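PDB 6JSA: hypothetical membrane protein from Corynebacterium glutamicum, which binds heme through this C-terminal domain of HtaA and probably passes it on within the corynebacterial heme-uptake machinery. Local coordinates for residues 9-14 and 42-47; 59-64 and 85-90; 81-86 and 94-99; 118-123 and 132-137. All blocks are in the same frame, centred on the assembly; numbering follows the deposited sequence.

Interaction 1 of 4, residues 9-14 and 42-47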
# COMPACT_ATOMS: atom_id res chain seq x y z
N SER A 9 -9.83 1.36 8.13
CA SER A 9 -9.98 0.90 6.76
C SER A 9 -9.10 1.77 5.88
O SER A 9 -8.84 2.93 6.19
CB SER A 9 -11.43 0.98 6.28
OG SER A 9 -11.85 2.33 6.21
N ALA A 10 -8.60 1.18 4.80
CA ALA A 10 -7.80 1.92 3.85
C ALA A 10 -8.19 1.48 2.45
O ALA A 10 -8.65 0.35 2.23
CB ALA A 10 -6.29 1.73 4.07
N GLN A 11 -7.97 2.39 1.50
CA GLN A 11 -8.27 2.17 0.10
C GLN A 11 -7.04 2.57 -0.71
O GLN A 11 -6.56 3.70 -0.57
CB GLN A 11 -9.49 2.99 -0.33
CG GLN A 11 -10.74 2.72 0.52
CD GLN A 11 -10.73 3.48 1.85
OE1 GLN A 11 -10.33 4.64 1.91
NE2 GLN A 11 -11.16 2.81 2.91
N TRP A 12 -6.53 1.64 -1.51
CA TRP A 12 -5.34 1.90 -2.32
C TRP A 12 -5.36 0.97 -3.52
O TRP A 12 -5.42 -0.25 -3.34
CB TRP A 12 -4.07 1.66 -1.51
CG TRP A 12 -2.81 2.05 -2.23
CD1 TRP A 12 -2.58 3.21 -2.94
CD2 TRP A 12 -1.59 1.30 -2.28
NE1 TRP A 12 -1.30 3.21 -3.43
CE2 TRP A 12 -0.67 2.06 -3.05
CE3 TRP A 12 -1.18 0.06 -1.77
CZ2 TRP A 12 0.63 1.61 -3.32
CZ3 TRP A 12 0.11 -0.38 -2.04
CH2 TRP A 12 1.00 0.40 -2.80
N GLY A 13 -5.32 1.54 -4.72
CA GLY A 13 -5.29 0.70 -5.90
C GLY A 13 -3.93 0.22 -6.35
O GLY A 13 -3.85 -0.46 -7.38
N VAL A 14 -2.87 0.53 -5.60
CA VAL A 14 -1.48 0.32 -6.01
C VAL A 14 -1.15 1.30 -7.13
O VAL A 14 -0.52 2.33 -6.88
CB VAL A 14 -1.13 -1.15 -6.34
CG1 VAL A 14 0.35 -1.25 -6.67
CG2 VAL A 14 -1.47 -2.05 -5.15
N GLN A 42 -9.87 0.03 -6.24
CA GLN A 42 -8.98 0.18 -5.09
C GLN A 42 -9.05 -1.09 -4.27
O GLN A 42 -10.14 -1.60 -3.97
CB GLN A 42 -9.38 1.36 -4.20
CG GLN A 42 -9.27 2.70 -4.89
CD GLN A 42 -9.71 3.82 -3.98
OE1 GLN A 42 -10.89 3.97 -3.69
NE2 GLN A 42 -8.75 4.60 -3.50
N PHE A 43 -7.88 -1.60 -3.88
CA PHE A 43 -7.85 -2.66 -2.88
C PHE A 43 -8.33 -2.12 -1.54
O PHE A 43 -8.09 -0.96 -1.19
CB PHE A 43 -6.45 -3.28 -2.84
CG PHE A 43 -6.05 -3.83 -4.18
CD1 PHE A 43 -6.56 -5.04 -4.63
CD2 PHE A 43 -5.24 -3.09 -5.04
CE1 PHE A 43 -6.24 -5.53 -5.88
CE2 PHE A 43 -4.91 -3.57 -6.30
CZ PHE A 43 -5.41 -4.80 -6.72
N GLN A 44 -9.06 -2.97 -0.81
CA GLN A 44 -9.80 -2.57 0.38
C GLN A 44 -9.18 -3.30 1.57
O GLN A 44 -9.18 -4.54 1.61
CB GLN A 44 -11.28 -2.93 0.24
CG GLN A 44 -11.94 -2.33 -1.00
CD GLN A 44 -12.22 -0.85 -0.86
OE1 GLN A 44 -12.63 -0.39 0.21
NE2 GLN A 44 -12.03 -0.10 -1.93
N PHE A 45 -8.67 -2.53 2.52
CA PHE A 45 -7.96 -3.07 3.66
C PHE A 45 -8.76 -2.79 4.92
O PHE A 45 -9.36 -1.72 5.06
CB PHE A 45 -6.56 -2.43 3.78
CG PHE A 45 -5.72 -2.62 2.55
CD1 PHE A 45 -5.81 -1.74 1.47
CD2 PHE A 45 -4.85 -3.70 2.46
CE1 PHE A 45 -5.04 -1.93 0.33
CE2 PHE A 45 -4.07 -3.89 1.32
CZ PHE A 45 -4.17 -3.01 0.26
N SER A 46 -8.75 -3.76 5.83
CA SER A 46 -9.55 -3.68 7.04
C SER A 46 -8.66 -4.11 8.20
O SER A 46 -8.10 -5.21 8.17
CB SER A 46 -10.75 -4.60 6.88
OG SER A 46 -11.59 -4.53 8.01
N GLY A 47 -8.51 -3.25 9.20
CA GLY A 47 -7.61 -3.54 10.30
C GLY A 47 -8.14 -3.05 11.62
O GLY A 47 -8.97 -2.14 11.69
O HOH W 1 -11.83 -0.11 2.79
O HOH W 2 -6.09 4.35 -4.69

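Interaction 2 of 4, residues 59-64 and 85-90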
# COMPACT_ATOMS: atom_id res chain seq x y z
N GLY A 59 1.54 8.46 13.91
CA GLY A 59 0.75 7.25 14.03
C GLY A 59 1.25 6.17 13.10
O GLY A 59 2.06 6.41 12.20
N SER A 60 0.74 4.97 13.36
CA SER A 60 0.90 3.82 12.48
C SER A 60 -0.41 3.07 12.47
O SER A 60 -0.94 2.72 13.53
CB SER A 60 2.01 2.88 12.98
OG SER A 60 3.24 3.23 12.41
N ILE A 61 -0.93 2.83 11.27
CA ILE A 61 -2.19 2.12 11.06
C ILE A 61 -1.83 0.84 10.31
O ILE A 61 -1.33 0.91 9.18
CB ILE A 61 -3.18 2.96 10.24
CG1 ILE A 61 -3.17 4.44 10.66
CG2 ILE A 61 -4.58 2.35 10.32
CD1 ILE A 61 -3.73 4.69 12.02
N ASN A 62 -2.07 -0.31 10.93
CA ASN A 62 -1.61 -1.59 10.41
C ASN A 62 -2.75 -2.41 9.84
O ASN A 62 -3.84 -2.49 10.43
CB ASN A 62 -0.96 -2.42 11.53
CG ASN A 62 0.34 -1.84 11.99
OD1 ASN A 62 1.36 -1.98 11.32
ND2 ASN A 62 0.32 -1.20 13.15
N PHE A 63 -2.49 -3.06 8.70
CA PHE A 63 -3.50 -3.91 8.07
C PHE A 63 -2.93 -5.28 7.75
O PHE A 63 -1.78 -5.38 7.29
CB PHE A 63 -3.99 -3.26 6.77
CG PHE A 63 -4.63 -1.92 6.99
CD1 PHE A 63 -5.98 -1.83 7.30
CD2 PHE A 63 -3.88 -0.76 6.93
CE1 PHE A 63 -6.57 -0.60 7.52
CE2 PHE A 63 -4.47 0.47 7.16
CZ PHE A 63 -5.81 0.54 7.45
N PRO A 64 -3.70 -6.34 7.96
CA PRO A 64 -3.31 -7.66 7.47
C PRO A 64 -3.72 -7.79 6.00
O PRO A 64 -4.34 -6.90 5.42
CB PRO A 64 -4.15 -8.59 8.34
CG PRO A 64 -5.44 -7.83 8.44
CD PRO A 64 -5.05 -6.36 8.54
N ILE A 85 0.28 2.24 7.12
CA ILE A 85 0.38 3.67 6.92
C ILE A 85 1.01 4.27 8.17
O ILE A 85 0.44 4.20 9.26
CB ILE A 85 -1.01 4.29 6.68
CG1 ILE A 85 -1.63 3.71 5.40
CG2 ILE A 85 -0.90 5.80 6.59
CD1 ILE A 85 -3.09 4.07 5.22
N SER A 86 2.20 4.84 8.02
CA SER A 86 2.90 5.51 9.10
C SER A 86 2.96 6.99 8.77
O SER A 86 3.20 7.36 7.62
CB SER A 86 4.31 4.93 9.23
OG SER A 86 4.99 5.47 10.34
N PHE A 87 2.72 7.84 9.76
CA PHE A 87 2.75 9.27 9.51
C PHE A 87 3.42 10.01 10.66
O PHE A 87 3.35 9.60 11.81
CB PHE A 87 1.37 9.88 9.17
CG PHE A 87 0.34 9.74 10.26
CD1 PHE A 87 -0.51 8.64 10.30
CD2 PHE A 87 0.18 10.74 11.22
CE1 PHE A 87 -1.48 8.53 11.30
CE2 PHE A 87 -0.78 10.63 12.21
CZ PHE A 87 -1.61 9.52 12.25
N ASN A 88 4.07 11.11 10.29
CA ASN A 88 4.67 12.05 11.24
C ASN A 88 4.31 13.42 10.69
O ASN A 88 4.89 13.85 9.68
CB ASN A 88 6.19 11.88 11.30
CG ASN A 88 6.62 10.57 11.92
OD1 ASN A 88 6.69 9.54 11.25
ND2 ASN A 88 6.93 10.60 13.21
N GLY A 89 3.36 14.10 11.32
CA GLY A 89 2.89 15.29 10.65
C GLY A 89 2.22 14.90 9.34
O GLY A 89 1.69 13.80 9.20
N ASN A 90 2.30 15.79 8.36
CA ASN A 90 1.62 15.61 7.08
C ASN A 90 2.45 14.83 6.06
O ASN A 90 2.14 14.87 4.86
CB ASN A 90 1.17 16.97 6.54
CG ASN A 90 0.14 17.63 7.42
OD1 ASN A 90 -0.73 16.95 7.99
ND2 ASN A 90 0.22 18.94 7.57

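Interaction 3 of 4, residues 81-86 and 94-99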
# COMPACT_ATOMS: atom_id res chain seq x y z
N ALA A 81 2.02 -7.49 1.03
CA ALA A 81 1.30 -7.95 2.20
C ALA A 81 1.52 -7.03 3.40
O ALA A 81 2.53 -6.33 3.50
CB ALA A 81 1.72 -9.37 2.59
N ASN A 82 0.55 -7.05 4.32
CA ASN A 82 0.69 -6.39 5.62
C ASN A 82 1.04 -4.91 5.47
O ASN A 82 2.02 -4.41 6.04
CB ASN A 82 1.73 -7.12 6.48
CG ASN A 82 1.33 -8.53 6.78
OD1 ASN A 82 0.21 -8.77 7.23
ND2 ASN A 82 2.22 -9.47 6.52
N ILE A 83 0.20 -4.18 4.72
CA ILE A 83 0.49 -2.77 4.53
C ILE A 83 0.32 -2.01 5.84
O ILE A 83 -0.45 -2.39 6.73
CB ILE A 83 -0.33 -2.11 3.39
CG1 ILE A 83 -1.79 -1.92 3.80
CG2 ILE A 83 -0.19 -2.89 2.10
CD1 ILE A 83 -2.48 -0.86 2.94
N GLU A 84 1.08 -0.92 5.96
CA GLU A 84 1.06 -0.06 7.13
C GLU A 84 1.18 1.38 6.64
O GLU A 84 2.04 1.68 5.81
CB GLU A 84 2.24 -0.39 8.06
CG GLU A 84 2.48 0.63 9.15
CD GLU A 84 3.69 0.29 9.99
OE1 GLU A 84 4.21 -0.84 9.87
OE2 GLU A 84 4.12 1.17 10.77
N ILE A 85 0.28 2.24 7.12
CA ILE A 85 0.38 3.67 6.92
C ILE A 85 1.01 4.27 8.17
O ILE A 85 0.44 4.20 9.26
CB ILE A 85 -1.01 4.29 6.68
CG1 ILE A 85 -1.63 3.71 5.40
CG2 ILE A 85 -0.90 5.80 6.59
CD1 ILE A 85 -3.09 4.07 5.22
N SER A 86 2.20 4.84 8.02
CA SER A 86 2.90 5.51 9.10
C SER A 86 2.96 6.99 8.77
O SER A 86 3.20 7.36 7.62
CB SER A 86 4.31 4.93 9.23
OG SER A 86 4.99 5.47 10.34
N LEU A 94 4.45 4.44 3.37
CA LEU A 94 3.64 3.26 3.12
C LEU A 94 4.59 2.07 3.15
O LEU A 94 5.50 1.98 2.32
CB LEU A 94 2.93 3.38 1.78
CG LEU A 94 2.00 2.23 1.40
CD1 LEU A 94 0.97 1.97 2.48
CD2 LEU A 94 1.33 2.55 0.07
N ILE A 95 4.41 1.19 4.13
CA ILE A 95 5.29 0.05 4.37
C ILE A 95 4.54 -1.23 4.05
O ILE A 95 3.34 -1.34 4.32
CB ILE A 95 5.74 0.07 5.85
CG1 ILE A 95 6.52 1.36 6.16
CG2 ILE A 95 6.55 -1.16 6.21
CD1 ILE A 95 6.58 1.69 7.65
N ALA A 96 5.23 -2.21 3.47
CA ALA A 96 4.62 -3.50 3.19
C ALA A 96 5.71 -4.55 3.10
O ALA A 96 6.89 -4.23 2.93
CB ALA A 96 3.80 -3.47 1.90
N ASP A 97 5.31 -5.82 3.22
CA ASP A 97 6.16 -6.95 2.90
C ASP A 97 6.01 -7.25 1.42
O ASP A 97 4.88 -7.43 0.93
CB ASP A 97 5.72 -8.19 3.69
CG ASP A 97 5.66 -7.96 5.19
OD1 ASP A 97 6.33 -7.02 5.68
OD2 ASP A 97 4.96 -8.73 5.87
N VAL A 98 7.12 -7.29 0.69
CA VAL A 98 7.07 -7.40 -0.77
C VAL A 98 8.00 -8.50 -1.26
O VAL A 98 9.18 -8.53 -0.90
CB VAL A 98 7.43 -6.07 -1.46
CG1 VAL A 98 7.37 -6.21 -2.99
CG2 VAL A 98 6.51 -4.96 -0.98
N VAL A 99 7.46 -9.38 -2.11
CA VAL A 99 8.24 -10.36 -2.87
C VAL A 99 7.88 -10.19 -4.33
O VAL A 99 6.70 -10.13 -4.67
CB VAL A 99 7.92 -11.80 -2.43
CG1 VAL A 99 8.78 -12.80 -3.20
CG2 VAL A 99 8.10 -11.96 -0.92

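Interaction 4 of 4, residues 118-123 and 132-137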
# COMPACT_ATOMS: atom_id res chain seq x y z
N LEU A 118 4.80 9.17 1.65
CA LEU A 118 3.47 9.76 1.66
C LEU A 118 3.54 11.26 1.88
O LEU A 118 4.27 11.74 2.77
CB LEU A 118 2.63 9.16 2.78
CG LEU A 118 2.44 7.65 2.70
CD1 LEU A 118 1.52 7.18 3.82
CD2 LEU A 118 1.88 7.25 1.34
N ASN A 119 2.75 11.99 1.11
CA ASN A 119 2.54 13.42 1.31
C ASN A 119 1.03 13.60 1.44
O ASN A 119 0.30 13.41 0.46
CB ASN A 119 3.09 14.22 0.13
CG ASN A 119 2.85 15.71 0.28
OD1 ASN A 119 2.65 16.21 1.38
ND2 ASN A 119 2.88 16.43 -0.84
N PHE A 120 0.57 13.91 2.65
CA PHE A 120 -0.86 13.98 2.91
C PHE A 120 -1.44 15.29 2.39
O PHE A 120 -0.95 16.37 2.72
CB PHE A 120 -1.15 13.82 4.40
CG PHE A 120 -1.01 12.41 4.87
CD1 PHE A 120 0.23 11.92 5.27
CD2 PHE A 120 -2.10 11.55 4.87
CE1 PHE A 120 0.39 10.60 5.67
CE2 PHE A 120 -1.95 10.22 5.28
CZ PHE A 120 -0.71 9.75 5.68
N SER A 121 -2.48 15.18 1.57
CA SER A 121 -3.27 16.35 1.19
C SER A 121 -4.31 16.67 2.25
O SER A 121 -4.75 17.83 2.37
CB SER A 121 -3.95 16.10 -0.15
OG SER A 121 -4.72 14.91 -0.11
N ALA A 122 -4.72 15.67 3.03
CA ALA A 122 -5.63 15.83 4.15
C ALA A 122 -5.20 14.84 5.22
O ALA A 122 -4.92 13.68 4.90
CB ALA A 122 -7.07 15.53 3.73
N LEU A 123 -5.12 15.30 6.46
CA LEU A 123 -4.83 14.40 7.57
C LEU A 123 -5.46 15.01 8.81
O LEU A 123 -5.08 16.11 9.22
CB LEU A 123 -3.33 14.21 7.76
CG LEU A 123 -2.91 13.26 8.89
CD1 LEU A 123 -3.50 11.88 8.69
CD2 LEU A 123 -1.40 13.20 8.96
N GLY A 132 -7.27 10.38 6.48
CA GLY A 132 -6.41 11.15 5.61
C GLY A 132 -6.30 10.56 4.23
O GLY A 132 -6.73 9.43 3.97
N SER A 133 -5.71 11.35 3.34
CA SER A 133 -5.42 10.95 1.97
C SER A 133 -4.03 11.46 1.63
O SER A 133 -3.68 12.59 1.98
CB SER A 133 -6.42 11.56 0.99
OG SER A 133 -7.74 11.08 1.21
N ALA A 134 -3.25 10.63 0.94
CA ALA A 134 -1.87 10.99 0.62
C ALA A 134 -1.49 10.53 -0.78
O ALA A 134 -1.92 9.47 -1.24
CB ALA A 134 -0.89 10.37 1.61
N SER A 135 -0.67 11.33 -1.44
CA SER A 135 0.04 10.85 -2.62
C SER A 135 1.13 9.88 -2.20
O SER A 135 1.66 9.96 -1.08
CB SER A 135 0.66 12.02 -3.40
OG SER A 135 1.65 12.66 -2.62
N VAL A 136 1.46 8.96 -3.10
CA VAL A 136 2.42 7.88 -2.85
C VAL A 136 3.52 7.97 -3.89
O VAL A 136 3.27 7.77 -5.09
CB VAL A 136 1.73 6.50 -2.90
CG1 VAL A 136 2.75 5.41 -2.59
CG2 VAL A 136 0.54 6.43 -1.93
N SER A 137 4.74 8.24 -3.44
CA SER A 137 5.90 8.39 -4.32
C SER A 137 6.78 7.16 -4.18
O SER A 137 7.28 6.87 -3.09
CB SER A 137 6.70 9.63 -3.93
OG SER A 137 5.94 10.80 -4.15

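Interaction 1 of 4, residues 9-14 and 42-47
Gln-11 and Gln-44 meet as a non-hydrogen-bonded pair where strand 3-12 runs antiparallel to strand 42-53. Backbone hydrogen bonds in both directions join Ala-10 with Phe-45 and Trp-12 with Phe-43, Phe-43 N to Trp-12 O being weak. Both glutamine chains bend at chi2 (80° in Gln-11), which turns each CD aside; Gln-44 OE1 comes to 3.7 Å from Gln-11 CG, the amide planes 29° apart. A water accepts from Gln-11 NE2 at 3.0 Å and donates to Gln-44 OE1 at 2.7 Å and to Ala-10 O. Gln-11 OE1 is hydrogen-bonded to Ser-160 OG. Gln-42 runs out straight as far as CD, and its NE2 lies 3.6 Å from Gln-11 CB; a second water ties this NE2 to Gly-13 N, while OE1 takes a bond from Asn-40.

The other face is aromatic. The Phe-45 ring presents its edge to Ala-10 O, with CE1 4.1 Å from Trp-12 CB. The edge of Phe-43 meets Trp-12 O and Gly-13 O. Trp-12 NE1 donates to Asp-157 O. The chemistry is thus two-sided: hydrated amides on one face, a buried aromatic layer on the other, ending at the side chain of Val-14, about 9 Å from the bound heme.

Interaction 2 of 4, residues 59-64 and 85-90
An antiparallel hydrogen-bonded Gly-Phe pair, the arrangement known as aromatic rescue of glycine, joins strand 58-62 to strand 76-88 in this beta-rich HtaA domain: Gly-59 sits opposite Phe-87, and the phenyl ring folds back over the glycine. Phe-87 CG lies between the backbone N and the carbonyl carbon (chi1 61°), which sets CG toward strand 58-62, and the ring lies over Gly-59. Gly-59 CA is 3.9 Å from the ring centroid and 20° off the ring normal, a CH-pi contact, with Gly-59 N over the same ring. Gly-59, without a side chain, lets the ring lie on its backbone.

Two hydrogen bonds join Gly-59 and Phe-87, and two more join Ile-61 and Ile-85, the shortest being Ile-61 N to Ile-85 O at 2.8 Å. The isoleucines share the face of Phe-87: their CB atoms are 4.4 Å apart, Ile-61 CG1 stands at the edge of the Phe-87 ring, and Ile-85 CD1 reaches Phe-63 CE2 at 4.3 Å. Phe-161 packs on both isoleucines, while Phe-120 and Leu-123 of strand 113-125 touch Phe-87, so this face belongs to the hydrophobic interior.

The opposite face carries Ser-60 and Ser-86, a non-hydrogen-bonded pair. Ser-60 OG is hydrogen-bonded to Glu-84 OE2. Ser-86 OG, anti to its backbone N (chi1 -175°), is a more distant neighbour, in contact with Ser-60 OG at 3.5 Å.

Interaction 3 of 4, residues 81-86 and 94-99
Ala-81 pairs with Asp-97 through two backbone hydrogen bonds, Asp-97 N to Ala-81 O being the shorter at 2.8 Å. The same Ala-81 O lies 3.5 Å from Ala-96 CB. At Asn-82 the chain turns a corner with phi and psi both near 55°, in the left-handed region, and the pairing slips by one residue, a beta bulge. The Asn-82 amide is secured across the strands: ND2 donates to Asp-97 OD2 at 2.9 Å in a nearly straight bond. It meets this oxygen on its anti side, somewhat out of the carboxylate plane, and the two flat groups are turned 70° against each other. Asp-97 OD1 forms a salt bridge with Arg-112.

Ile-83 follows with its CG2 branch 4.0 Å from Ala-96 CB. Glu-84 resumes the ladder, its N bonded to Ile-95 O and its O to Ile-95 N. With CG anti to the backbone N (chi1 168°), its chain runs alongside Ile-95 in the same direction, CD 4.0 Å from Ile-95 CD1. OE1 forms a salt bridge with Arg-112 while OE2 is hydrogen-bonded to Ser-60 OG; Arg-112 thus faces two acids and would probably hold both ionised. Ile-85 turns to the other face, with CG1 4.3 Å from Leu-94 CD1.

The pair forms part of the hairpin of strands 76-88 and 91-101. Strand 58-62 continues the pairing beyond 83-86, strand 113-125 lies beyond 91-101, and Ile-159 of strand 159-165 packs on Ile-85 and Leu-94.

Interaction 4 of 4, residues 118-123 and 132-137
Phe-120 and Ala-134 meet ring to methyl: Ala-134 CB stands over the centre of the phenyl ring, 3.7 Å from its centroid and 13° off the normal, a CH-pi contact. Leu-123 CD2 covers the opposite face nearer the rim, so the ring is held between two aliphatic groups. At its edge lies Gly-132 C.

Leu-118 and Val-136 extend next to one another from the same face, Leu-118 CD2 touching Val-136 CG2 at 3.6 Å, while Leu-118 CB also rests 3.9 Å from Ala-134 CB.

These residues line one face of the hairpin formed by strands 113-125 and 129-138, which is interrupted by a classic beta bulge: Ser-121 and Ala-122 both face Ser-133. Ser-121 N donates to Ser-133 O at 2.9 Å, Ala-122 N reaches the same oxygen only weakly at 3.4 Å, and Ser-133 N returns a bond to Ala-122 O. Before the bulge, backbone hydrogen bonds join Asn-119 and Ser-135 in both directions, Ser-135 N to Asn-119 O at 3.0 Å and Asn-119 N to Ser-135 O at 3.2 Å. Inside, Phe-161 and Phe-87 pack on Phe-120, and Ile-159 on both Leu-118 and Val-136.

Overall arrangement
From the N terminus, interaction 1 comes first, bringing strand 42-53 back onto strand 3-12 and closing a loop that holds helix 16-23. The chain continues into strand 58-62, and interaction 2 ties it to strand 76-88, closing a loop that contains strand 66-71. Interaction 3 begins on that same strand, sharing Ile-85 and Ser-86, and closes the hairpin to strand 91-101; interaction 4 closes a later hairpin. None lies within another, yet all meet in one core: Phe-63 packs on Ala-10 and Phe-45, Trp-12 on Leu-94 and Val-136, and Phe-87 on Phe-120. Strand 159-165 joins strands 3-12 and 129-138, linking interactions 1 and 4.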